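Local coordinates for aminotransferase, class V family protein (Trichomonas vaginalis, PDB 5F8V), which probably catalyses the pyridoxal-phosphate-dependent transamination between O-phospho-L-serine and 2-oxoglutarate, the second step of serine biosynthesis from 3-phosphoglycerate, at residues A[67-78]-A[208-219]. Numbering follows the deposited sequence.
Sequences ENFNILFVAGGA and GMSVVIIRKDML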
loop_
_atom_site.group_PDB
_atom_site.type_symbol
_atom_site.label_atom_id
_atom_site.label_comp_id
_atom_site.label_asym_id
_atom_site.label_seq_id
_atom_site.Cartn_x
_atom_site.Cartn_y
_atom_site.Cartn_z
ATOM N N GLU A 67 19.903 12.870 12.692
ATOM C CA GLU A 67 19.431 13.803 11.665
ATOM C C GLU A 67 20.071 13.624 10.279
ATOM O O GLU A 67 19.588 14.205 9.308
ATOM C CB GLU A 67 19.593 15.263 12.126
ATOM C CG GLU A 67 18.894 15.616 13.439
ATOM C CD GLU A 67 17.374 15.467 13.417
ATOM O OE1 GLU A 67 16.786 15.375 14.517
ATOM O OE2 GLU A 67 16.754 15.457 12.330
ATOM N N ASN A 68 21.126 12.821 10.165
ATOM C CA ASN A 68 21.637 12.414 8.835
ATOM C C ASN A 68 20.840 11.268 8.164
ATOM O O ASN A 68 21.267 10.747 7.132
ATOM C CB ASN A 68 23.139 12.074 8.886
ATOM C CG ASN A 68 23.452 10.908 9.807
ATOM O OD1 ASN A 68 22.836 10.768 10.855
ATOM N ND2 ASN A 68 24.438 10.098 9.444
ATOM N N PHE A 69 19.693 10.895 8.738
ATOM C CA PHE A 69 18.786 9.919 8.141
ATOM C C PHE A 69 17.439 10.540 7.802
ATOM O O PHE A 69 16.881 11.263 8.606
ATOM C CB PHE A 69 18.573 8.749 9.098
ATOM C CG PHE A 69 19.777 7.885 9.260
ATOM C CD1 PHE A 69 19.880 6.671 8.584
ATOM C CD2 PHE A 69 20.819 8.282 10.083
ATOM C CE1 PHE A 69 21.000 5.865 8.738
ATOM C CE2 PHE A 69 21.949 7.488 10.232
ATOM C CZ PHE A 69 22.038 6.275 9.557
ATOM N N ASN A 70 16.938 10.250 6.605
ATOM C CA ASN A 70 15.541 10.514 6.237
ATOM C C ASN A 70 14.642 9.365 6.707
ATOM O O ASN A 70 15.093 8.221 6.772
ATOM C CB ASN A 70 15.380 10.642 4.720
ATOM C CG ASN A 70 16.212 11.768 4.133
ATOM O OD1 ASN A 70 16.006 12.932 4.453
ATOM N ND2 ASN A 70 17.146 11.421 3.266
ATOM N N ILE A 71 13.380 9.679 7.008
ATOM C CA ILE A 71 12.377 8.686 7.388
ATOM C C ILE A 71 11.268 8.728 6.349
ATOM O O ILE A 71 10.703 9.794 6.083
ATOM C CB ILE A 71 11.808 8.944 8.805
ATOM C CG1 ILE A 71 12.936 8.914 9.851
ATOM C CG2 ILE A 71 10.746 7.899 9.158
ATOM C CD1 ILE A 71 12.516 9.336 11.247
ATOM N N LEU A 72 10.962 7.572 5.752
ATOM C CA LEU A 72 9.885 7.474 4.761
ATOM C C LEU A 72 8.775 6.551 5.232
ATOM O O LEU A 72 9.029 5.535 5.857
ATOM C CB LEU A 72 10.422 6.943 3.424
ATOM C CG LEU A 72 11.625 7.625 2.778
ATOM C CD1 LEU A 72 11.879 7.004 1.413
ATOM C CD2 LEU A 72 11.423 9.123 2.630
ATOM N N PHE A 73 7.543 6.937 4.933
ATOM C CA PHE A 73 6.396 6.042 4.933
ATOM C C PHE A 73 6.053 5.861 3.470
ATOM O O PHE A 73 5.824 6.854 2.769
ATOM C CB PHE A 73 5.203 6.670 5.650
ATOM C CG PHE A 73 5.410 6.857 7.122
ATOM C CD1 PHE A 73 5.287 5.781 7.991
ATOM C CD2 PHE A 73 5.721 8.110 7.648
ATOM C CE1 PHE A 73 5.474 5.946 9.358
ATOM C CE2 PHE A 73 5.913 8.278 9.015
ATOM C CZ PHE A 73 5.790 7.199 9.870
ATOM N N VAL A 74 6.013 4.613 3.010
ATOM C CA VAL A 74 5.712 4.309 1.601
ATOM C C VAL A 74 4.626 3.252 1.444
ATOM O O VAL A 74 4.395 2.442 2.342
ATOM C CB VAL A 74 6.978 3.872 0.831
ATOM C CG1 VAL A 74 7.892 5.073 0.643
ATOM C CG2 VAL A 74 7.721 2.735 1.547
ATOM N N ALA A 75 3.936 3.296 0.307
ATOM C CA ALA A 75 2.993 2.250 -0.066
ATOM C C ALA A 75 3.796 1.001 -0.399
ATOM O O ALA A 75 4.921 1.103 -0.869
ATOM C CB ALA A 75 2.163 2.676 -1.267
ATOM N N GLY A 76 3.220 -0.167 -0.143
ATOM C CA GLY A 76 3.856 -1.443 -0.499
ATOM C C GLY A 76 4.578 -2.114 0.662
ATOM O O GLY A 76 5.137 -1.450 1.531
ATOM N N GLY A 77 4.560 -3.443 0.660
ATOM C CA GLY A 77 5.173 -4.238 1.714
ATOM C C GLY A 77 6.671 -4.370 1.549
ATOM O O GLY A 77 7.283 -3.738 0.677
ATOM N N ALA A 78 7.262 -5.219 2.382
ATOM C CA ALA A 78 8.697 -5.448 2.372
ATOM C C ALA A 78 9.217 -5.964 1.021
ATOM O O ALA A 78 10.298 -5.562 0.586
ATOM C CB ALA A 78 9.084 -6.403 3.488
ATOM N N GLY A 208 0.310 -3.292 3.703
ATOM C CA GLY A 208 0.244 -2.370 2.570
ATOM C C GLY A 208 1.207 -1.195 2.671
ATOM O O GLY A 208 1.322 -0.424 1.713
ATOM N N MET A 209 1.896 -1.064 3.811
ATOM C CA MET A 209 2.770 0.076 4.090
ATOM C C MET A 209 4.088 -0.371 4.719
ATOM O O MET A 209 4.114 -1.310 5.521
ATOM C CB MET A 209 2.066 1.065 5.031
ATOM C CG MET A 209 2.841 2.348 5.335
ATOM S SD MET A 209 3.911 2.269 6.786
ATOM C CE MET A 209 2.686 2.468 8.075
ATOM N N SER A 210 5.168 0.325 4.356
ATOM C CA SER A 210 6.497 0.094 4.924
ATOM C C SER A 210 7.128 1.404 5.388
ATOM O O SER A 210 6.869 2.473 4.815
ATOM C CB SER A 210 7.433 -0.551 3.894
ATOM O OG SER A 210 6.943 -1.793 3.420
ATOM N N VAL A 211 7.959 1.302 6.423
ATOM C CA VAL A 211 8.870 2.370 6.806
ATOM C C VAL A 211 10.212 2.101 6.144
ATOM O O VAL A 211 10.707 0.973 6.180
ATOM C CB VAL A 211 9.028 2.449 8.344
ATOM C CG1 VAL A 211 10.303 3.175 8.756
ATOM C CG2 VAL A 211 7.802 3.118 8.947
ATOM N N VAL A 212 10.794 3.142 5.541
ATOM C CA VAL A 212 12.158 3.077 5.026
ATOM C C VAL A 212 12.946 4.227 5.656
ATOM O O VAL A 212 12.535 5.388 5.579
ATOM C CB VAL A 212 12.210 3.151 3.483
ATOM C CG1 VAL A 212 13.582 2.735 2.977
ATOM C CG2 VAL A 212 11.142 2.263 2.854
ATOM N N ILE A 213 14.059 3.888 6.300
ATOM C CA ILE A 213 14.937 4.857 6.948
ATOM C C ILE A 213 16.263 4.817 6.215
ATOM O O ILE A 213 16.894 3.758 6.159
ATOM C CB ILE A 213 15.126 4.525 8.443
ATOM C CG1 ILE A 213 13.793 4.706 9.183
ATOM C CG2 ILE A 213 16.221 5.397 9.063
ATOM C CD1 ILE A 213 13.804 4.260 10.633
ATOM N N ILE A 214 16.688 5.960 5.663
ATOM C CA ILE A 214 17.832 6.013 4.730
ATOM C C ILE A 214 18.861 7.062 5.143
ATOM O O ILE A 214 18.502 8.215 5.396
ATOM C CB ILE A 214 17.377 6.345 3.287
ATOM C CG1 ILE A 214 16.229 5.424 2.852
ATOM C CG2 ILE A 214 18.562 6.254 2.313
ATOM C CD1 ILE A 214 15.528 5.838 1.576
ATOM N N ARG A 215 20.136 6.665 5.188
ATOM C CA ARG A 215 21.230 7.599 5.485
ATOM C C ARG A 215 21.394 8.524 4.265
ATOM O O ARG A 215 21.443 8.044 3.133
ATOM C CB ARG A 215 22.531 6.830 5.764
ATOM C CG ARG A 215 23.568 7.600 6.579
ATOM C CD ARG A 215 24.986 7.304 6.114
ATOM N NE ARG A 215 25.538 6.034 6.557
ATOM C CZ ARG A 215 26.478 5.332 5.917
ATOM N NH1 ARG A 215 27.016 5.751 4.769
ATOM N NH2 ARG A 215 26.886 4.179 6.439
ATOM N N LYS A 216 21.472 9.832 4.501
ATOM C CA LYS A 216 21.375 10.836 3.414
ATOM C C LYS A 216 22.404 10.733 2.276
ATOM O O LYS A 216 22.041 10.954 1.119
ATOM C CB LYS A 216 21.358 12.265 3.986
ATOM C CG LYS A 216 20.026 12.630 4.601
ATOM C CD LYS A 216 20.064 13.956 5.335
ATOM C CE LYS A 216 18.683 14.295 5.861
ATOM N NZ LYS A 216 18.708 15.458 6.783
ATOM N N ASP A 217 23.660 10.409 2.586
ATOM C CA ASP A 217 24.691 10.218 1.533
ATOM C C ASP A 217 24.454 8.989 0.635
ATOM O O ASP A 217 24.965 8.948 -0.489
ATOM C CB ASP A 217 26.123 10.174 2.108
ATOM C CG ASP A 217 26.336 9.026 3.078
ATOM O OD1 ASP A 217 25.408 8.803 3.877
ATOM O OD2 ASP A 217 27.401 8.366 3.052
ATOM N N MET A 218 23.670 8.012 1.104
ATOM C CA MET A 218 23.293 6.862 0.263
ATOM C C MET A 218 22.437 7.297 -0.932
ATOM O O MET A 218 22.554 6.733 -2.013
ATOM C CB MET A 218 22.545 5.790 1.070
ATOM C CG MET A 218 23.357 5.150 2.189
ATOM S SD MET A 218 24.703 4.116 1.592
ATOM C CE MET A 218 23.806 2.724 0.911
ATOM N N LEU A 219 21.589 8.306 -0.735
ATOM C CA LEU A 219 20.769 8.856 -1.814
ATOM C C LEU A 219 21.504 9.815 -2.760
ATOM O O LEU A 219 20.959 10.173 -3.809
ATOM C CB LEU A 219 19.533 9.538 -1.234
ATOM C CG LEU A 219 18.561 8.587 -0.536
ATOM C CD1 LEU A 219 17.427 9.386 0.078
ATOM C CD2 LEU A 219 18.015 7.542 -1.502
#
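Strands 69-75 and 209-215 form the antiparallel edge of the large mixed sheet in this class-V aminotransferase, with Asn70, Leu72 and Val74 in hydrogen-bonded pairs with Ile214, Val212 and Ser210. At the cofactor end Gly76 N bonds to Gly208 O, 2.7 Å, from above the carbonyl plane. Ser210 turns OG beside its own backbone N (chi1 -59°), and from there the hydroxyl donates to Gly76 O at 2.6 Å, in the carbonyl plane on a lone pair. This ties down the turn before helix 78-89, whose first amide, Ala78 N, holds a phosphate oxygen of the PLP-lysine at position 202. On one face Arg215 lays CG over the Phe69 ring, a CH-pi contact 3.9 Å from the centroid, while Met209 SD meets the Phe73 ring at its edge, 4.0 Å from CD1. On the other, Val74 CG2 touches Val212 CG2 at 3.7 Å. Lys216, extended beyond CG, passes Asn70 and gives NZ to Glu67 O at 3.0 Å. Helix 46-63 covers Ile71 and Phe73, helices 233-238 and 78-89 pack against the Leu72 and Ile214 side, and strand 193-199 bonds along the far edge of 209-215.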